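Local coordinates for protein beta-N-acetylglucosaminidase Nag2 (Vibrio harveyi, PDB 6EZR) that probably hydrolyses terminal non-reducing N-acetyl-D-hexosamine residues from N-acetyl-beta-D-hexosaminides, as a family 20 glycoside hydrolase, at residues 432-437 with 482-487; 133-138 with 622-627; 38-43 with 101-106. All coordinates share one frame; numbering follows the deposited sequence.

Contact 1: 432-437 with 482-487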
loop_
_atom_site.group_PDB
_atom_site.type_symbol
_atom_site.label_atom_id
_atom_site.label_comp_id
_atom_site.label_asym_id
_atom_site.label_seq_id
_atom_site.Cartn_x
_atom_site.Cartn_y
_atom_site.Cartn_z
ATOM N N VAL A 432 13.834 -8.420 -5.769
ATOM C CA VAL A 432 12.631 -9.120 -5.335
ATOM C C VAL A 432 12.567 -8.972 -3.833
ATOM O O VAL A 432 13.552 -9.222 -3.141
ATOM C CB VAL A 432 12.630 -10.621 -5.704
ATOM C CG1 VAL A 432 11.389 -11.317 -5.154
ATOM C CG2 VAL A 432 12.692 -10.799 -7.210
ATOM N N HIS A 433 11.393 -8.557 -3.358
ATOM C CA HIS A 433 11.114 -8.341 -1.950
ATOM C C HIS A 433 10.523 -9.639 -1.418
ATOM O O HIS A 433 9.596 -10.185 -2.008
ATOM C CB HIS A 433 10.132 -7.170 -1.805
ATOM C CG HIS A 433 10.099 -6.555 -0.441
ATOM N ND1 HIS A 433 9.794 -7.270 0.692
ATOM C CD2 HIS A 433 10.294 -5.279 -0.036
ATOM C CE1 HIS A 433 9.821 -6.472 1.742
ATOM N NE2 HIS A 433 10.109 -5.252 1.325
ATOM N N ILE A 434 11.090 -10.135 -0.321
ATOM C CA ILE A 434 10.808 -11.484 0.201
ATOM C C ILE A 434 9.962 -11.501 1.494
ATOM O O ILE A 434 9.586 -12.569 1.998
ATOM C CB ILE A 434 12.151 -12.243 0.412
ATOM C CG1 ILE A 434 11.974 -13.767 0.286
ATOM C CG2 ILE A 434 12.809 -11.862 1.737
ATOM C CD1 ILE A 434 11.715 -14.253 -1.129
ATOM N N GLY A 435 9.715 -10.314 2.037
ATOM C CA GLY A 435 8.907 -10.124 3.215
ATOM C C GLY A 435 9.847 -10.173 4.393
ATOM O O GLY A 435 10.349 -9.147 4.841
ATOM N N ALA A 436 10.119 -11.386 4.858
ATOM C CA ALA A 436 10.995 -11.619 5.998
ATOM C C ALA A 436 10.576 -10.860 7.271
ATOM O O ALA A 436 11.415 -10.338 8.003
ATOM C CB ALA A 436 12.437 -11.304 5.616
ATOM N N ASP A 437 9.272 -10.798 7.529
ATOM C CA ASP A 437 8.783 -10.382 8.841
ATOM C C ASP A 437 9.180 -11.441 9.882
ATOM O O ASP A 437 9.223 -12.631 9.569
ATOM C CB ASP A 437 7.261 -10.195 8.807
ATOM C CG ASP A 437 6.832 -8.931 8.061
ATOM O OD1 ASP A 437 7.461 -7.862 8.256
ATOM O OD2 ASP A 437 5.850 -9.002 7.285
ATOM N N LYS A 482 18.960 -11.654 -9.106
ATOM C CA LYS A 482 18.137 -10.739 -8.302
ATOM C C LYS A 482 18.756 -10.495 -6.938
ATOM O O LYS A 482 19.338 -11.401 -6.329
ATOM C CB LYS A 482 16.722 -11.291 -8.104
ATOM C CG LYS A 482 15.981 -11.633 -9.379
ATOM C CD LYS A 482 15.904 -10.464 -10.350
ATOM C CE LYS A 482 15.040 -10.829 -11.545
ATOM N NZ LYS A 482 15.029 -9.769 -12.579
ATOM N N ARG A 483 18.609 -9.257 -6.470
ATOM C CA ARG A 483 19.058 -8.857 -5.147
ATOM C C ARG A 483 17.852 -8.899 -4.209
ATOM O O ARG A 483 16.787 -8.391 -4.537
ATOM C CB ARG A 483 19.649 -7.452 -5.205
ATOM C CG ARG A 483 20.457 -7.064 -3.978
ATOM C CD ARG A 483 20.797 -5.578 -3.973
ATOM N NE ARG A 483 21.375 -5.171 -2.694
ATOM C CZ ARG A 483 21.919 -3.986 -2.438
ATOM N NH1 ARG A 483 21.969 -3.040 -3.374
ATOM N NH2 ARG A 483 22.416 -3.739 -1.228
ATOM N N MET A 484 18.023 -9.506 -3.044
ATOM C CA MET A 484 16.913 -9.661 -2.112
ATOM C C MET A 484 16.619 -8.369 -1.347
ATOM O O MET A 484 17.531 -7.649 -0.944
ATOM C CB MET A 484 17.184 -10.795 -1.126
ATOM C CG MET A 484 15.930 -11.305 -0.437
ATOM S SD MET A 484 16.190 -12.888 0.377
ATOM C CE MET A 484 16.995 -12.357 1.883
ATOM N N LEU A 485 15.327 -8.101 -1.172
ATOM C CA LEU A 485 14.811 -7.004 -0.343
ATOM C C LEU A 485 13.959 -7.597 0.790
ATOM O O LEU A 485 13.281 -8.610 0.607
ATOM C CB LEU A 485 13.971 -6.052 -1.202
ATOM C CG LEU A 485 14.671 -4.917 -1.981
ATOM C CD1 LEU A 485 15.962 -5.333 -2.657
ATOM C CD2 LEU A 485 13.727 -4.317 -3.013
ATOM N N GLY A 486 13.991 -6.971 1.957
ATOM C CA GLY A 486 13.214 -7.446 3.102
ATOM C C GLY A 486 12.738 -6.329 4.006
ATOM O O GLY A 486 13.254 -5.216 3.952
ATOM N N TRP A 487 11.749 -6.641 4.841
ATOM C CA TRP A 487 11.231 -5.694 5.820
ATOM C C TRP A 487 12.151 -5.568 7.039
ATOM O O TRP A 487 12.973 -6.447 7.307
ATOM C CB TRP A 487 9.844 -6.119 6.285
ATOM C CG TRP A 487 8.768 -5.970 5.251
ATOM C CD1 TRP A 487 7.965 -6.954 4.765
ATOM C CD2 TRP A 487 8.354 -4.759 4.606
ATOM N NE1 TRP A 487 7.091 -6.440 3.837
ATOM C CE2 TRP A 487 7.305 -5.093 3.728
ATOM C CE3 TRP A 487 8.779 -3.425 4.673
ATOM C CZ2 TRP A 487 6.673 -4.143 2.924
ATOM C CZ3 TRP A 487 8.158 -2.485 3.874
ATOM C CH2 TRP A 487 7.116 -2.845 3.009
#
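His433 and Trp487 make the aromatic part of this contact, an edge-to-face pair in which the imidazole brings CE1 over the indole, 3.4 Å from Trp487 NE1, with the ring planes at 55°. With CG turned anti to the backbone nitrogen (chi1 -161°), His433 also slides one face along the Leu485-Gly486 peptide. Gly486 CA adds an off-centre CH-pi contact to that ring, and Gly435 N reaches His433 ND1 in a weak hydrogen bond. The indole is further held by a hydrogen bond from NE1 to Glu367 OE2 on strand 363-370. The carboxylate of Asp437 runs alongside, its plane nearly parallel to that of the indole but displaced from it, OD1 being 3.5 Å from Trp487 CB.

The backbones form a parallel ladder: Val432 N to Arg483 O, Leu485 N to Val432 O, and Ile434 N to Leu485 O at 2.8 Å. The next rung slips by one residue. Trp487 N bonds Gly435 O, 2.9 Å away and nearly straight at 171°, where glycine with positive phi bends the chain out of the strand toward Asp437 and the predicted proton donor Glu438.

Apolar contacts sit on the opposite side of the sheet from His433: Ile434 CG2 meets Met484 SD at 3.8 Å, and Val432 CG2 rests on Lys482 CG.

These are adjacent strands of the TIM barrel, joined by a beta-alpha-beta crossover. Helix 465-479 packs on Val432, Ala436 and Met484, while strands 363-370 and 501-504 continue the sheet beyond strands 431-435 and 483-487 respectively.

Contact 2: 133-138 with 622-627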
loop_
_atom_site.group_PDB
_atom_site.type_symbol
_atom_site.label_atom_id
_atom_site.label_comp_id
_atom_site.label_asym_id
_atom_site.label_seq_id
_atom_site.Cartn_x
_atom_site.Cartn_y
_atom_site.Cartn_z
ATOM N N PRO A 133 -5.226 26.186 7.370
ATOM C CA PRO A 133 -5.561 27.601 7.205
ATOM C C PRO A 133 -5.930 27.947 5.765
ATOM O O PRO A 133 -5.617 27.193 4.839
ATOM C CB PRO A 133 -4.269 28.322 7.606
ATOM C CG PRO A 133 -3.186 27.337 7.339
ATOM C CD PRO A 133 -3.781 25.984 7.600
ATOM N N ALA A 134 -6.604 29.077 5.593
ATOM C CA ALA A 134 -6.861 29.623 4.270
ATOM C C ALA A 134 -5.525 29.865 3.570
ATOM O O ALA A 134 -4.550 30.295 4.194
ATOM C CB ALA A 134 -7.655 30.918 4.362
ATOM N N SER A 135 -5.498 29.562 2.279
ATOM C CA SER A 135 -4.301 29.672 1.457
ATOM C C SER A 135 -4.621 30.468 0.205
ATOM O O SER A 135 -5.736 30.398 -0.316
ATOM C CB SER A 135 -3.802 28.274 1.058
ATOM O OG SER A 135 -2.652 28.328 0.229
ATOM N N LEU A 136 -3.625 31.213 -0.267
ATOM C CA LEU A 136 -3.636 31.748 -1.627
ATOM C C LEU A 136 -3.310 30.637 -2.622
ATOM O O LEU A 136 -2.875 29.548 -2.244
ATOM C CB LEU A 136 -2.615 32.882 -1.781
ATOM C CG LEU A 136 -2.747 34.096 -0.858
ATOM C CD1 LEU A 136 -1.695 35.124 -1.249
ATOM C CD2 LEU A 136 -4.146 34.706 -0.897
ATOM N N THR A 137 -3.532 30.936 -3.895
ATOM C CA THR A 137 -3.273 30.013 -4.996
ATOM C C THR A 137 -1.976 30.432 -5.690
ATOM O O THR A 137 -1.881 31.539 -6.233
ATOM C CB THR A 137 -4.446 30.025 -5.994
ATOM O OG1 THR A 137 -5.664 29.741 -5.295
ATOM C CG2 THR A 137 -4.254 28.988 -7.096
ATOM N N HIS A 138 -0.981 29.547 -5.654
ATOM C CA HIS A 138 0.326 29.791 -6.276
ATOM C C HIS A 138 0.160 29.702 -7.792
ATOM O O HIS A 138 -0.552 28.833 -8.287
ATOM C CB HIS A 138 1.352 28.763 -5.779
ATOM C CG HIS A 138 2.777 29.215 -5.882
ATOM N ND1 HIS A 138 3.432 29.328 -7.083
ATOM C CD2 HIS A 138 3.685 29.541 -4.931
ATOM C CE1 HIS A 138 4.676 29.721 -6.877
ATOM N NE2 HIS A 138 4.857 29.856 -5.577
ATOM N N ARG A 622 0.709 25.741 -3.508
ATOM C CA ARG A 622 0.937 24.890 -4.681
ATOM C C ARG A 622 -0.058 23.733 -4.778
ATOM O O ARG A 622 -0.555 23.426 -5.871
ATOM C CB ARG A 622 2.383 24.404 -4.713
ATOM C CG ARG A 622 3.332 25.529 -5.083
ATOM C CD ARG A 622 4.767 25.080 -5.208
ATOM N NE ARG A 622 5.380 24.871 -3.900
ATOM C CZ ARG A 622 5.571 23.698 -3.294
ATOM N NH1 ARG A 622 5.222 22.553 -3.857
ATOM N NH2 ARG A 622 6.148 23.673 -2.098
ATOM N N LEU A 623 -0.376 23.111 -3.645
ATOM C CA LEU A 623 -1.435 22.098 -3.612
ATOM C C LEU A 623 -2.786 22.694 -4.026
ATOM O O LEU A 623 -3.534 22.077 -4.794
ATOM C CB LEU A 623 -1.522 21.439 -2.225
ATOM C CG LEU A 623 -2.565 20.334 -2.015
ATOM C CD1 LEU A 623 -2.371 19.187 -3.000
ATOM C CD2 LEU A 623 -2.493 19.818 -0.583
ATOM N N LYS A 624 -3.095 23.890 -3.536
ATOM C CA LYS A 624 -4.368 24.534 -3.866
ATOM C C LYS A 624 -4.517 24.753 -5.366
ATOM O O LYS A 624 -5.579 24.488 -5.923
ATOM C CB LYS A 624 -4.546 25.864 -3.135
ATOM C CG LYS A 624 -5.987 26.361 -3.158
ATOM C CD LYS A 624 -6.125 27.701 -2.459
ATOM C CE LYS A 624 -7.572 28.161 -2.394
ATOM N NZ LYS A 624 -8.358 27.401 -1.382
ATOM N N GLY A 625 -3.456 25.232 -6.006
ATOM C CA GLY A 625 -3.460 25.439 -7.456
ATOM C C GLY A 625 -3.437 24.148 -8.264
ATOM O O GLY A 625 -3.853 24.128 -9.420
ATOM N N HIS A 626 -2.910 23.084 -7.662
ATOM C CA HIS A 626 -2.902 21.753 -8.252
ATOM C C HIS A 626 -4.255 21.026 -8.200
ATOM O O HIS A 626 -4.508 20.138 -9.023
ATOM C CB HIS A 626 -1.818 20.901 -7.576
ATOM C CG HIS A 626 -1.719 19.512 -8.123
ATOM N ND1 HIS A 626 -1.311 19.248 -9.412
ATOM C CD2 HIS A 626 -1.997 18.312 -7.562
ATOM C CE1 HIS A 626 -1.328 17.944 -9.616
ATOM N NE2 HIS A 626 -1.745 17.354 -8.512
ATOM N N LEU A 627 -5.119 21.378 -7.248
ATOM C CA LEU A 627 -6.416 20.678 -7.106
ATOM C C LEU A 627 -7.265 20.604 -8.397
ATOM O O LEU A 627 -7.819 19.542 -8.685
ATOM C CB LEU A 627 -7.255 21.249 -5.955
ATOM C CG LEU A 627 -6.651 21.295 -4.546
ATOM C CD1 LEU A 627 -7.743 21.629 -3.538
ATOM C CD2 LEU A 627 -5.937 20.001 -4.146
#
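Lys624 reaches out from its helix across the 133-138 loop, and its aliphatic chain does the touching. CD lies 3.5 Å from Ser135 O and equally close to Thr137 OG1, and CE follows near the same two oxygens. The chain runs extended as far as CE and turns only at its last torsion (chi4 74°). The ammonium makes a cation-pi contact with Trp641, whose NE1 in turn bonds Pro133 O, so one tryptophan from the C-terminal tail touches both partners. Thr137 crosses the lysine at about a right angle and sets its CG2 on the backbone of Gly625, 3.7 Å from CA. Having no side chain, Gly625 lets the two chains come within 5.2 Å, measured between Thr137 CA and Gly625 CA.

The arrangement is a loop laid over one side of an alpha-helix. Residues 133-138 belong to the long connection between strand 110-117 of the N-terminal beta sheet and strand 148-152 of the next sheet, and they lie against 616-632, the last helix of the chain. No hydrogen bond joins the two segments directly, but His138 has a backbone hydrogen bond to Ser621, the helix residue just before Arg622. Within the loop, Ser135 OG donates to Leu136 O at 2.8 Å, in the carbonyl plane and on a lone pair.

At the far end His138 lies alongside Arg622, the two side chains pointing the same way. Arg622 CG sits over one face of the imidazole, 4.2 Å from the ring centroid in a CH-pi contact. The guanidinium continues past, its plane turned 73° from the ring, to salt bridges with Glu605 and Asp618 and a hydrogen bond to Leu142 O.

Contact 3: 38-43 with 101-106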
loop_
_atom_site.group_PDB
_atom_site.type_symbol
_atom_site.label_atom_id
_atom_site.label_comp_id
_atom_site.label_asym_id
_atom_site.label_seq_id
_atom_site.Cartn_x
_atom_site.Cartn_y
_atom_site.Cartn_z
ATOM N N GLY A 38 -26.900 -18.534 13.855
ATOM C CA GLY A 38 -25.588 -18.060 14.293
ATOM C C GLY A 38 -25.226 -16.730 13.666
ATOM O O GLY A 38 -25.583 -16.462 12.530
ATOM N N LEU A 39 -24.499 -15.910 14.415
ATOM C CA LEU A 39 -24.122 -14.579 13.976
ATOM C C LEU A 39 -22.685 -14.583 13.489
ATOM O O LEU A 39 -21.791 -15.023 14.203
ATOM C CB LEU A 39 -24.283 -13.579 15.119
ATOM C CG LEU A 39 -24.135 -12.093 14.768
ATOM C CD1 LEU A 39 -25.069 -11.634 13.648
ATOM C CD2 LEU A 39 -24.375 -11.267 16.024
ATOM N N THR A 40 -22.484 -14.098 12.269
ATOM C CA THR A 40 -21.167 -13.956 11.674
ATOM C C THR A 40 -20.959 -12.479 11.342
ATOM O O THR A 40 -21.865 -11.823 10.832
ATOM C CB THR A 40 -21.034 -14.830 10.410
ATOM O OG1 THR A 40 -20.843 -16.195 10.792
ATOM C CG2 THR A 40 -19.864 -14.407 9.556
ATOM N N PHE A 41 -19.762 -11.970 11.628
ATOM C CA PHE A 41 -19.431 -10.567 11.379
ATOM C C PHE A 41 -17.928 -10.372 11.207
ATOM O O PHE A 41 -17.125 -11.246 11.556
ATOM C CB PHE A 41 -19.952 -9.664 12.511
ATOM C CG PHE A 41 -19.446 -10.043 13.884
ATOM C CD1 PHE A 41 -18.267 -9.496 14.389
ATOM C CD2 PHE A 41 -20.151 -10.940 14.676
ATOM C CE1 PHE A 41 -17.802 -9.836 15.654
ATOM C CE2 PHE A 41 -19.696 -11.288 15.940
ATOM C CZ PHE A 41 -18.515 -10.738 16.430
ATOM N N ALA A 42 -17.570 -9.206 10.677
ATOM C CA ALA A 42 -16.181 -8.824 10.446
ATOM C C ALA A 42 -15.784 -7.753 11.462
ATOM O O ALA A 42 -16.492 -6.761 11.623
ATOM C CB ALA A 42 -16.000 -8.308 9.029
ATOM N N PHE A 43 -14.655 -7.966 12.136
ATOM C CA PHE A 43 -14.181 -7.091 13.207
ATOM C C PHE A 43 -12.668 -7.184 13.270
ATOM O O PHE A 43 -12.128 -8.268 13.473
ATOM C CB PHE A 43 -14.810 -7.522 14.538
ATOM C CG PHE A 43 -14.515 -6.603 15.697
ATOM C CD1 PHE A 43 -14.817 -5.240 15.634
ATOM C CD2 PHE A 43 -13.981 -7.112 16.878
ATOM C CE1 PHE A 43 -14.560 -4.406 16.716
ATOM C CE2 PHE A 43 -13.728 -6.283 17.960
ATOM C CZ PHE A 43 -14.010 -4.926 17.877
ATOM N N MET A 101 -23.983 -10.965 9.126
ATOM C CA MET A 101 -24.923 -11.877 8.483
ATOM C C MET A 101 -25.315 -13.000 9.447
ATOM O O MET A 101 -24.631 -13.231 10.446
ATOM C CB MET A 101 -24.329 -12.445 7.194
ATOM C CG MET A 101 -23.083 -13.304 7.361
ATOM S SD MET A 101 -22.976 -14.580 6.086
ATOM C CE MET A 101 -24.177 -15.767 6.698
ATOM N N ILE A 102 -26.419 -13.687 9.163
ATOM C CA ILE A 102 -26.810 -14.850 9.972
ATOM C C ILE A 102 -26.979 -16.107 9.131
ATOM O O ILE A 102 -27.344 -16.041 7.960
ATOM C CB ILE A 102 -28.074 -14.616 10.839
ATOM C CG1 ILE A 102 -29.241 -14.067 10.013
ATOM C CG2 ILE A 102 -27.751 -13.692 12.006
ATOM C CD1 ILE A 102 -30.589 -14.286 10.676
ATOM N N ASP A 103 -26.668 -17.237 9.756
ATOM C CA ASP A 103 -26.909 -18.565 9.220
ATOM C C ASP A 103 -27.999 -19.171 10.080
ATOM O O ASP A 103 -27.946 -19.062 11.298
ATOM C CB ASP A 103 -25.640 -19.412 9.314
ATOM C CG ASP A 103 -24.594 -19.005 8.293
ATOM O OD1 ASP A 103 -24.805 -19.267 7.092
ATOM O OD2 ASP A 103 -23.560 -18.423 8.687
ATOM N N PHE A 104 -28.984 -19.801 9.448
ATOM C CA PHE A 104 -30.124 -20.371 10.169
ATOM C C PHE A 104 -30.842 -21.445 9.355
ATOM O O PHE A 104 -30.554 -21.647 8.175
ATOM C CB PHE A 104 -31.090 -19.266 10.644
ATOM C CG PHE A 104 -31.710 -18.456 9.533
ATOM C CD1 PHE A 104 -30.982 -17.470 8.875
ATOM C CD2 PHE A 104 -33.045 -18.642 9.180
ATOM C CE1 PHE A 104 -31.563 -16.707 7.866
ATOM C CE2 PHE A 104 -33.631 -17.883 8.173
ATOM C CZ PHE A 104 -32.889 -16.912 7.516
ATOM N N VAL A 105 -31.762 -22.137 10.021
ATOM C CA VAL A 105 -32.476 -23.287 9.471
ATOM C C VAL A 105 -33.984 -23.055 9.548
ATOM O O VAL A 105 -34.529 -22.935 10.645
ATOM C CB VAL A 105 -32.085 -24.559 10.264
ATOM C CG1 VAL A 105 -33.011 -25.738 9.980
ATOM C CG2 VAL A 105 -30.646 -24.939 9.952
ATOM N N VAL A 106 -34.643 -22.991 8.390
ATOM C CA VAL A 106 -36.117 -23.009 8.315
ATOM C C VAL A 106 -36.579 -24.314 7.644
ATOM O O VAL A 106 -36.271 -24.571 6.475
ATOM C CB VAL A 106 -36.724 -21.748 7.626
ATOM C CG1 VAL A 106 -36.243 -20.477 8.318
ATOM C CG2 VAL A 106 -36.429 -21.681 6.131
#
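The carboxylate of Asp103 approaches Thr40 through OD2, which stays 4.1 Å from Thr40 OG1, too far for a hydrogen bond; its other oxygen, OD1, makes a long, weak ion pair with Arg112. The aromatic rings of both segments are turned elsewhere. Phe41 has Phe43 CB in the plane of its ring, at the edge, and stacks on Phe97, which Phe43 meets edge-to-face. Phe104 packs against Trp37 and, on strand 110-117, against Gln111 and Ala113.

Four backbone hydrogen bonds carry the pairing itself. Gly38 and Asp103 exchange two, with Gly38 N to Asp103 O the shorter at 2.8 Å. Thr40 and Met101 exchange another two, with Thr40 N bonded to Met101 O at an almost straight 171°. Between these hydrogen-bonded pairs lies the non-hydrogen-bonded pair Leu39-Ile102, where Ile102 CA also makes a CA-H...O contact of 3.3 Å to Gly38 O.

On one face of the sheet Thr40 and Met101 lie side by side. A chi1 of 63° sets Met101 CG between its backbone nitrogen and carbonyl carbon, where it meets Thr40 CB at 4.0 Å. The methionine side chain also packs on Leu337 and Ser338, in a loop of the catalytic domain. On the other face Leu39 CD1 meets Ile102 CG2 at 3.8 Å, and both residues lean on strand 19-28 through Phe26, Leu39 reaching Leu24 as well.

Strand 19-28 lies several places along the same sheet, so the sheet curls far enough for distant strands to share an apolar core. An antiparallel ladder with one apolar face turned into such a core is consistent with a beta-sandwich-like N-terminal domain.

Contact 1 alone lies by the active site: the side chain of Asp437 is about 6 Å from that of Glu438, the predicted proton donor, and about 8 Å from that of Arg274, which binds N-acetyl-D-glucosamine. The other two are remote from the annotated sites. The centre of contact 2 is about 39 Å from that of contact 1, on the opposite side of the chain's centre, and that of contact 3 about 40 Å from it; the centres of contacts 2 and 3 are about 49 Å apart. None touch, the closest atoms being about 19 Å apart, between contacts 1 and 3. Along the chain contact 3 closes first, then contact 2 opens a long loop that encloses contact 1.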